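Local coordinates for protein glutathione S-transferase-3 (Necator americanus, PDB 3W8S) that binds glutathione and probably catalyses its transfer to electrophilic substrates, releasing a halide ion, as a sigma-class glutathione transferase, at residues K96-E101 with E130-F135; E123-A128 with S165-K170. All coordinates share one frame; numbering follows the deposited sequence. Where two conformers were deposited one is given.

Interaction 1 of 2, residues K96-E101 with E130-F135; sequences KDFINE and EKFFGF. With GSH (glutathione), chain B.
Phe98 and Phe132 lie ring over ring between helices 82-101 and 117-143, an offset stack with centroids 4.8 Å apart and planes inclined by only 9°. Traced outward, Phe98 first meets its partner at CB, near Phe132 CG and CD1. Its CG then lies 3.9 Å from Phe132 CG, and CD1 runs 3.8 Å from Phe132 CB. On the other branch CD2 makes the closest approach, 3.7 Å to Phe132 CD2, which sits over the rim of the Phe98 ring, while CE1 and CZ continue toward Ala128 and Phe125. With Phe98 CG anti to the backbone N (chi1 158°), the ring is directed at the other helix. Glu101, one turn beyond Phe98, meets Lys131, the residue before Phe132: Lys131 NZ donates to Glu101 OE2 at 2.6 Å, a salt bridge on the syn side, 21° out of the carboxylate plane. A water donating to Glu101 OE1 and accepting from Lys131 NZ bridges the same groups. Next to Phe98 in sequence but well away from the stack, Asp97 OD2 accepts from glutathione N1 at 2.9 Å, adding to a site formed by Ser64, Gln50 and Trp39 of the second subunit. The stack itself joins two helices of the helical C-terminal domain of the GST fold.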
loop_
_atom_site.group_PDB
_atom_site.type_symbol
_atom_site.label_atom_id
_atom_site.label_comp_id
_atom_site.label_asym_id
_atom_site.label_seq_id
_atom_site.Cartn_x
_atom_site.Cartn_y
_atom_site.Cartn_z
ATOM N N LYS A 96 -1.416 6.083 -3.403
ATOM C CA LYS A 96 -2.243 5.809 -2.252
ATOM C C LYS A 96 -2.056 6.900 -1.165
ATOM O O LYS A 96 -3.031 7.325 -0.596
ATOM C CB LYS A 96 -1.908 4.427 -1.711
ATOM C CG LYS A 96 -2.495 4.087 -0.340
ATOM C CD LYS A 96 -2.171 2.580 -0.017
ATOM C CE LYS A 96 -3.231 1.655 -0.620
ATOM N NZ LYS A 96 -3.115 0.206 -0.329
ATOM N N ASP A 97 -0.816 7.346 -0.893
ATOM C CA ASP A 97 -0.614 8.467 0.009
ATOM C C ASP A 97 -1.343 9.730 -0.488
ATOM O O ASP A 97 -1.877 10.465 0.303
ATOM C CB ASP A 97 0.889 8.811 0.236
ATOM C CG ASP A 97 1.639 7.741 1.036
ATOM O OD1 ASP A 97 1.009 6.863 1.701
ATOM O OD2 ASP A 97 2.905 7.803 1.031
ATOM N N PHE A 98 -1.295 10.002 -1.786
ATOM C CA PHE A 98 -1.882 11.231 -2.356
ATOM C C PHE A 98 -3.425 11.091 -2.108
ATOM O O PHE A 98 -4.068 12.044 -1.663
ATOM C CB PHE A 98 -1.529 11.243 -3.829
ATOM C CG PHE A 98 -2.429 12.079 -4.662
ATOM C CD1 PHE A 98 -2.507 13.495 -4.441
ATOM C CD2 PHE A 98 -3.204 11.501 -5.687
ATOM C CE1 PHE A 98 -3.344 14.285 -5.224
ATOM C CE2 PHE A 98 -4.068 12.328 -6.514
ATOM C CZ PHE A 98 -4.137 13.719 -6.253
ATOM N N ILE A 99 -3.993 9.913 -2.414
ATOM C CA ILE A 99 -5.441 9.665 -2.193
ATOM C C ILE A 99 -5.834 9.877 -0.727
ATOM O O ILE A 99 -6.847 10.557 -0.440
ATOM C CB ILE A 99 -5.901 8.260 -2.722
ATOM C CG1 ILE A 99 -5.695 8.231 -4.256
ATOM C CG2 ILE A 99 -7.384 7.997 -2.345
ATOM C CD1 ILE A 99 -6.492 9.318 -4.951
ATOM N N ASN A 100 -5.029 9.344 0.196
ATOM C CA ASN A 100 -5.255 9.570 1.621
ATOM C C ASN A 100 -5.158 11.075 1.970
ATOM O O ASN A 100 -5.913 11.554 2.784
ATOM C CB ASN A 100 -4.317 8.669 2.498
ATOM C CG ASN A 100 -4.736 7.155 2.455
ATOM O OD1 ASN A 100 -5.919 6.835 2.329
ATOM N ND2 ASN A 100 -3.763 6.231 2.557
ATOM N N GLU A 101 -4.270 11.818 1.318
ATOM C CA GLU A 101 -4.084 13.192 1.658
ATOM C C GLU A 101 -5.335 14.044 1.213
ATOM O O GLU A 101 -5.721 14.977 1.903
ATOM C CB GLU A 101 -2.805 13.734 1.019
ATOM C CG GLU A 101 -2.551 15.181 1.326
ATOM C CD GLU A 101 -1.301 15.740 0.608
ATOM O OE1 GLU A 101 -0.626 14.996 -0.134
ATOM O OE2 GLU A 101 -1.003 16.922 0.763
ATOM N N GLU A 130 -0.395 18.996 -6.881
ATOM C CA GLU A 130 0.866 19.661 -7.293
ATOM C C GLU A 130 2.113 18.850 -6.835
ATOM O O GLU A 130 3.084 18.680 -7.587
ATOM C CB GLU A 130 0.968 21.087 -6.728
ATOM C CG GLU A 130 2.315 21.737 -6.931
ATOM C CD GLU A 130 2.380 23.216 -6.462
ATOM O OE1 GLU A 130 1.490 24.045 -6.852
ATOM O OE2 GLU A 130 3.313 23.525 -5.680
ATOM N N LYS A 131 2.113 18.416 -5.588
ATOM C CA LYS A 131 3.271 17.666 -5.144
ATOM C C LYS A 131 3.323 16.306 -5.884
ATOM O O LYS A 131 4.414 15.863 -6.313
ATOM C CB LYS A 131 3.133 17.323 -3.654
ATOM C CG LYS A 131 3.083 18.603 -2.826
ATOM C CD LYS A 131 3.034 18.311 -1.320
ATOM C CE LYS A 131 1.605 17.894 -0.965
ATOM N NZ LYS A 131 1.407 17.912 0.504
ATOM N N PHE A 132 2.166 15.641 -5.956
ATOM C CA PHE A 132 2.131 14.265 -6.569
ATOM C C PHE A 132 2.512 14.331 -8.095
ATOM O O PHE A 132 3.402 13.589 -8.590
ATOM C CB PHE A 132 0.772 13.601 -6.320
ATOM C CG PHE A 132 0.616 12.280 -7.020
ATOM C CD1 PHE A 132 1.429 11.173 -6.642
ATOM C CD2 PHE A 132 -0.344 12.109 -8.033
ATOM C CE1 PHE A 132 1.317 9.953 -7.298
ATOM C CE2 PHE A 132 -0.460 10.865 -8.695
ATOM C CZ PHE A 132 0.355 9.785 -8.302
ATOM N N PHE A 133 1.897 15.253 -8.831
ATOM C CA PHE A 133 2.236 15.449 -10.244
ATOM C C PHE A 133 3.699 15.873 -10.429
ATOM O O PHE A 133 4.325 15.544 -11.434
ATOM C CB PHE A 133 1.328 16.525 -10.895
ATOM C CG PHE A 133 -0.031 16.041 -11.300
ATOM C CD1 PHE A 133 -0.529 14.798 -10.814
ATOM C CD2 PHE A 133 -0.847 16.831 -12.158
ATOM C CE1 PHE A 133 -1.790 14.355 -11.175
ATOM C CE2 PHE A 133 -2.135 16.407 -12.476
ATOM C CZ PHE A 133 -2.591 15.152 -12.021
ATOM N N GLY A 134 4.267 16.611 -9.487
ATOM C CA GLY A 134 5.678 16.955 -9.622
ATOM C C GLY A 134 6.530 15.709 -9.494
ATOM O O GLY A 134 7.439 15.517 -10.275
ATOM N N PHE A 135 6.247 14.840 -8.540
ATOM C CA PHE A 135 7.055 13.579 -8.493
ATOM C C PHE A 135 6.827 12.720 -9.731
ATOM O O PHE A 135 7.770 12.095 -10.195
ATOM C CB PHE A 135 6.721 12.748 -7.233
ATOM C CG PHE A 135 7.069 13.480 -5.943
ATOM C CD1 PHE A 135 8.297 14.130 -5.819
ATOM C CD2 PHE A 135 6.182 13.485 -4.856
ATOM C CE1 PHE A 135 8.639 14.814 -4.645
ATOM C CE2 PHE A 135 6.528 14.129 -3.639
ATOM C CZ PHE A 135 7.736 14.799 -3.559
HETATM N N1 GSH B . 4.037 5.671 2.585
HETATM C CA1 GSH B . 5.397 6.057 2.962
HETATM C C1 GSH B . 6.188 4.797 3.278
HETATM O O11 GSH B . 7.424 4.750 3.098
HETATM O O12 GSH B . 5.555 3.806 3.703
HETATM C CB1 GSH B . 5.393 7.000 4.176
HETATM C CG1 GSH B . 6.822 7.569 4.364
HETATM C CD1 GSH B . 6.871 8.537 5.553
HETATM O OE1 GSH B . 5.869 8.805 6.219
HETATM N N2 GSH B . 8.040 9.127 5.819
HETATM C CA2 GSH B . 8.241 10.021 6.936
HETATM C C2 GSH B . 9.122 11.150 6.488
HETATM O O2 GSH B . 10.076 10.912 5.751
HETATM C CB2 GSH B . 8.956 9.232 8.053
HETATM S SG2 GSH B . 8.975 10.144 9.601
HETATM N N3 GSH B . 8.856 12.390 6.940
HETATM C CA3 GSH B . 9.781 13.480 6.700
HETATM C C3 GSH B . 9.235 14.427 5.645
HETATM O O31 GSH B . 9.938 15.388 5.286
HETATM O O32 GSH B . 8.111 14.227 5.140
HETATM O O HOH W 1 2.156 14.877 0.917
#

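Interaction 2 of 2, residues E123-A128 with S165-K170; sequences EVFLPA and SEFAKK. With SO4 (sulfate ion), chain C.
Glu166 OE2, one residue before the Phe167 that meets Phe125, is gripped by salt bridges from Arg189 and Arg201 and by a weak bond from Lys169 NZ. The same lysine nitrogen donates to Glu166 OE1 at 2.8 Å, on the syn side and 18° out of the carboxylate plane, and to O3 of a sulfate, probably from the crystallisation liquor, at 2.9 Å. Glu166 bends at chi2 (-62°), which brings its carboxylate back to the lysine. This concentration of positive charge would favour an ionised carboxylate. Across the segments, Phe125 brings the CE1-CZ edge of its ring to a face of Phe167, edge-to-face, with planes at 65° and centroids 4.8 Å apart. CE1 stands 3.7 Å above the Phe167 plane, over the ring centre, and Phe125 CZ reaches Phe167 CG at 3.5 Å. The nearest CA atoms, those of the same two residues, are 10.0 Å apart. Phe125 lies at a wider pi-type turn just before Pro127, where helix 117-143 kinks. Its ring lies between this helix and helix 155-170, touching Phe98 of helix 82-101 and stacking on Phe105 of helix 103-109, while Phe167 also packs on Ile174.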
loop_
_atom_site.group_PDB
_atom_site.type_symbol
_atom_site.label_atom_id
_atom_site.label_comp_id
_atom_site.label_asym_id
_atom_site.label_seq_id
_atom_site.Cartn_x
_atom_site.Cartn_y
_atom_site.Cartn_z
ATOM N N GLU A 123 -7.428 24.392 -1.329
ATOM C CA GLU A 123 -6.489 24.216 -0.226
ATOM C C GLU A 123 -5.990 22.811 -0.052
ATOM O O GLU A 123 -4.945 22.620 0.503
ATOM C CB GLU A 123 -7.126 24.622 1.119
ATOM C CG GLU A 123 -7.503 26.077 1.152
ATOM C CD GLU A 123 -7.970 26.571 2.535
ATOM O OE1 GLU A 123 -7.914 25.840 3.551
ATOM O OE2 GLU A 123 -8.336 27.758 2.588
ATOM N N VAL A 124 -6.773 21.828 -0.437
ATOM C CA VAL A 124 -6.386 20.432 -0.181
ATOM C C VAL A 124 -6.074 19.729 -1.527
ATOM O O VAL A 124 -4.971 19.207 -1.719
ATOM C CB VAL A 124 -7.459 19.632 0.610
ATOM C CG1 VAL A 124 -7.057 18.144 0.745
ATOM C CG2 VAL A 124 -7.617 20.224 2.027
ATOM N N PHE A 125 -7.014 19.715 -2.443
ATOM C CA PHE A 125 -6.825 18.929 -3.618
ATOM C C PHE A 125 -5.689 19.433 -4.539
ATOM O O PHE A 125 -4.757 18.690 -4.935
ATOM C CB PHE A 125 -8.135 18.830 -4.409
ATOM C CG PHE A 125 -7.983 18.018 -5.664
ATOM C CD1 PHE A 125 -7.766 16.622 -5.598
ATOM C CD2 PHE A 125 -7.972 18.611 -6.896
ATOM C CE1 PHE A 125 -7.574 15.821 -6.740
ATOM C CE2 PHE A 125 -7.762 17.817 -8.064
ATOM C CZ PHE A 125 -7.573 16.410 -7.978
ATOM N N LEU A 126 -5.784 20.691 -4.974
ATOM C CA LEU A 126 -4.807 21.159 -5.938
ATOM C C LEU A 126 -3.335 21.226 -5.387
ATOM O O LEU A 126 -2.428 20.832 -6.075
ATOM C CB LEU A 126 -5.244 22.533 -6.542
ATOM C CG LEU A 126 -6.388 22.348 -7.592
ATOM C CD1 LEU A 126 -7.154 23.684 -7.924
ATOM C CD2 LEU A 126 -5.923 21.591 -8.846
ATOM N N PRO A 127 -3.128 21.690 -4.128
ATOM C CA PRO A 127 -1.776 21.594 -3.526
ATOM C C PRO A 127 -1.292 20.134 -3.423
ATOM O O PRO A 127 -0.120 19.905 -3.627
ATOM C CB PRO A 127 -1.947 22.217 -2.094
ATOM C CG PRO A 127 -3.121 23.230 -2.329
ATOM C CD PRO A 127 -4.073 22.408 -3.247
ATOM N N ALA A 128 -2.164 19.191 -3.032
ATOM C CA ALA A 128 -1.723 17.785 -2.999
ATOM C C ALA A 128 -1.355 17.301 -4.396
ATOM O O ALA A 128 -0.341 16.632 -4.490
ATOM C CB ALA A 128 -2.812 16.867 -2.400
ATOM N N SER A 165 -7.432 11.960 -15.644
ATOM C CA SER A 165 -8.512 12.201 -16.609
ATOM C C SER A 165 -9.840 12.426 -15.920
ATOM O O SER A 165 -10.616 13.285 -16.332
ATOM C CB SER A 165 -8.606 11.090 -17.651
ATOM O OG SER A 165 -7.332 11.029 -18.285
ATOM N N GLU A 166 -10.096 11.687 -14.859
ATOM C CA GLU A 166 -11.351 11.823 -14.178
ATOM C C GLU A 166 -11.481 13.118 -13.403
ATOM O O GLU A 166 -12.535 13.785 -13.476
ATOM C CB GLU A 166 -11.614 10.604 -13.240
ATOM C CG GLU A 166 -11.873 9.318 -14.081
ATOM C CD GLU A 166 -13.129 9.414 -14.984
ATOM O OE1 GLU A 166 -14.136 9.983 -14.493
ATOM O OE2 GLU A 166 -13.109 8.936 -16.172
ATOM N N PHE A 167 -10.463 13.449 -12.616
ATOM C CA PHE A 167 -10.463 14.746 -11.886
ATOM C C PHE A 167 -10.549 15.920 -12.854
ATOM O O PHE A 167 -11.132 16.953 -12.522
ATOM C CB PHE A 167 -9.232 14.889 -10.963
ATOM C CG PHE A 167 -9.242 13.953 -9.774
ATOM C CD1 PHE A 167 -10.388 13.795 -8.985
ATOM C CD2 PHE A 167 -8.084 13.264 -9.397
ATOM C CE1 PHE A 167 -10.397 12.914 -7.881
ATOM C CE2 PHE A 167 -8.076 12.402 -8.307
ATOM C CZ PHE A 167 -9.235 12.208 -7.556
ATOM N N ALA A 168 -10.024 15.748 -14.072
ATOM C CA ALA A 168 -10.049 16.823 -15.069
ATOM C C ALA A 168 -11.477 17.206 -15.435
ATOM O O ALA A 168 -11.698 18.339 -15.857
ATOM C CB ALA A 168 -9.284 16.471 -16.350
ATOM N N LYS A 169 -12.433 16.291 -15.241
ATOM C CA LYS A 169 -13.810 16.568 -15.669
ATOM C C LYS A 169 -14.405 17.757 -14.934
ATOM O O LYS A 169 -14.992 18.608 -15.558
ATOM C CB LYS A 169 -14.703 15.334 -15.561
ATOM C CG LYS A 169 -14.429 14.325 -16.687
ATOM C CD LYS A 169 -14.981 12.969 -16.242
ATOM C CE LYS A 169 -15.163 11.941 -17.376
ATOM N NZ LYS A 169 -15.716 10.671 -16.710
ATOM N N LYS A 170 -14.219 17.845 -13.628
ATOM C CA LYS A 170 -14.743 19.006 -12.887
ATOM C C LYS A 170 -13.670 19.988 -12.376
ATOM O O LYS A 170 -14.007 21.098 -11.937
ATOM C CB LYS A 170 -15.630 18.537 -11.747
ATOM C CG LYS A 170 -17.007 18.101 -12.242
ATOM C CD LYS A 170 -17.931 17.746 -11.083
ATOM C CE LYS A 170 -19.316 17.407 -11.619
ATOM N NZ LYS A 170 -20.273 17.140 -10.510
HETATM S S SO4 C . -17.528 7.536 -18.205
HETATM O O1 SO4 C . -17.499 6.061 -18.183
HETATM O O2 SO4 C . -18.373 7.987 -17.092
HETATM O O3 SO4 C . -16.148 8.144 -18.072
HETATM O O4 SO4 C . -18.146 7.966 -19.474
#

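How the interactions relate
Both interactions use helix 117-143, joining it to helix 82-101 in interaction 1 and to helix 155-170 in interaction 2, with centres 11 Å apart in one helical domain. They meet directly: Glu101 CD lies 3.5 Å from Ala128 CB, and Phe98 CZ 4.1 Å from Phe125 CE1, making a run of aromatic rings from Phe132 to Phe167. Phe98, Phe132 and Phe125 are buried, while Lys131 and Lys169 are exposed. Interaction 1 buries 207 Å² between its segments, against 95 Å², and adds a salt bridge across them. In interaction 2 the salt bridge stays within one helix. Interaction 1 also borders the second subunit and its glutathione, whereas no other protein chain of the assembly touches interaction 2.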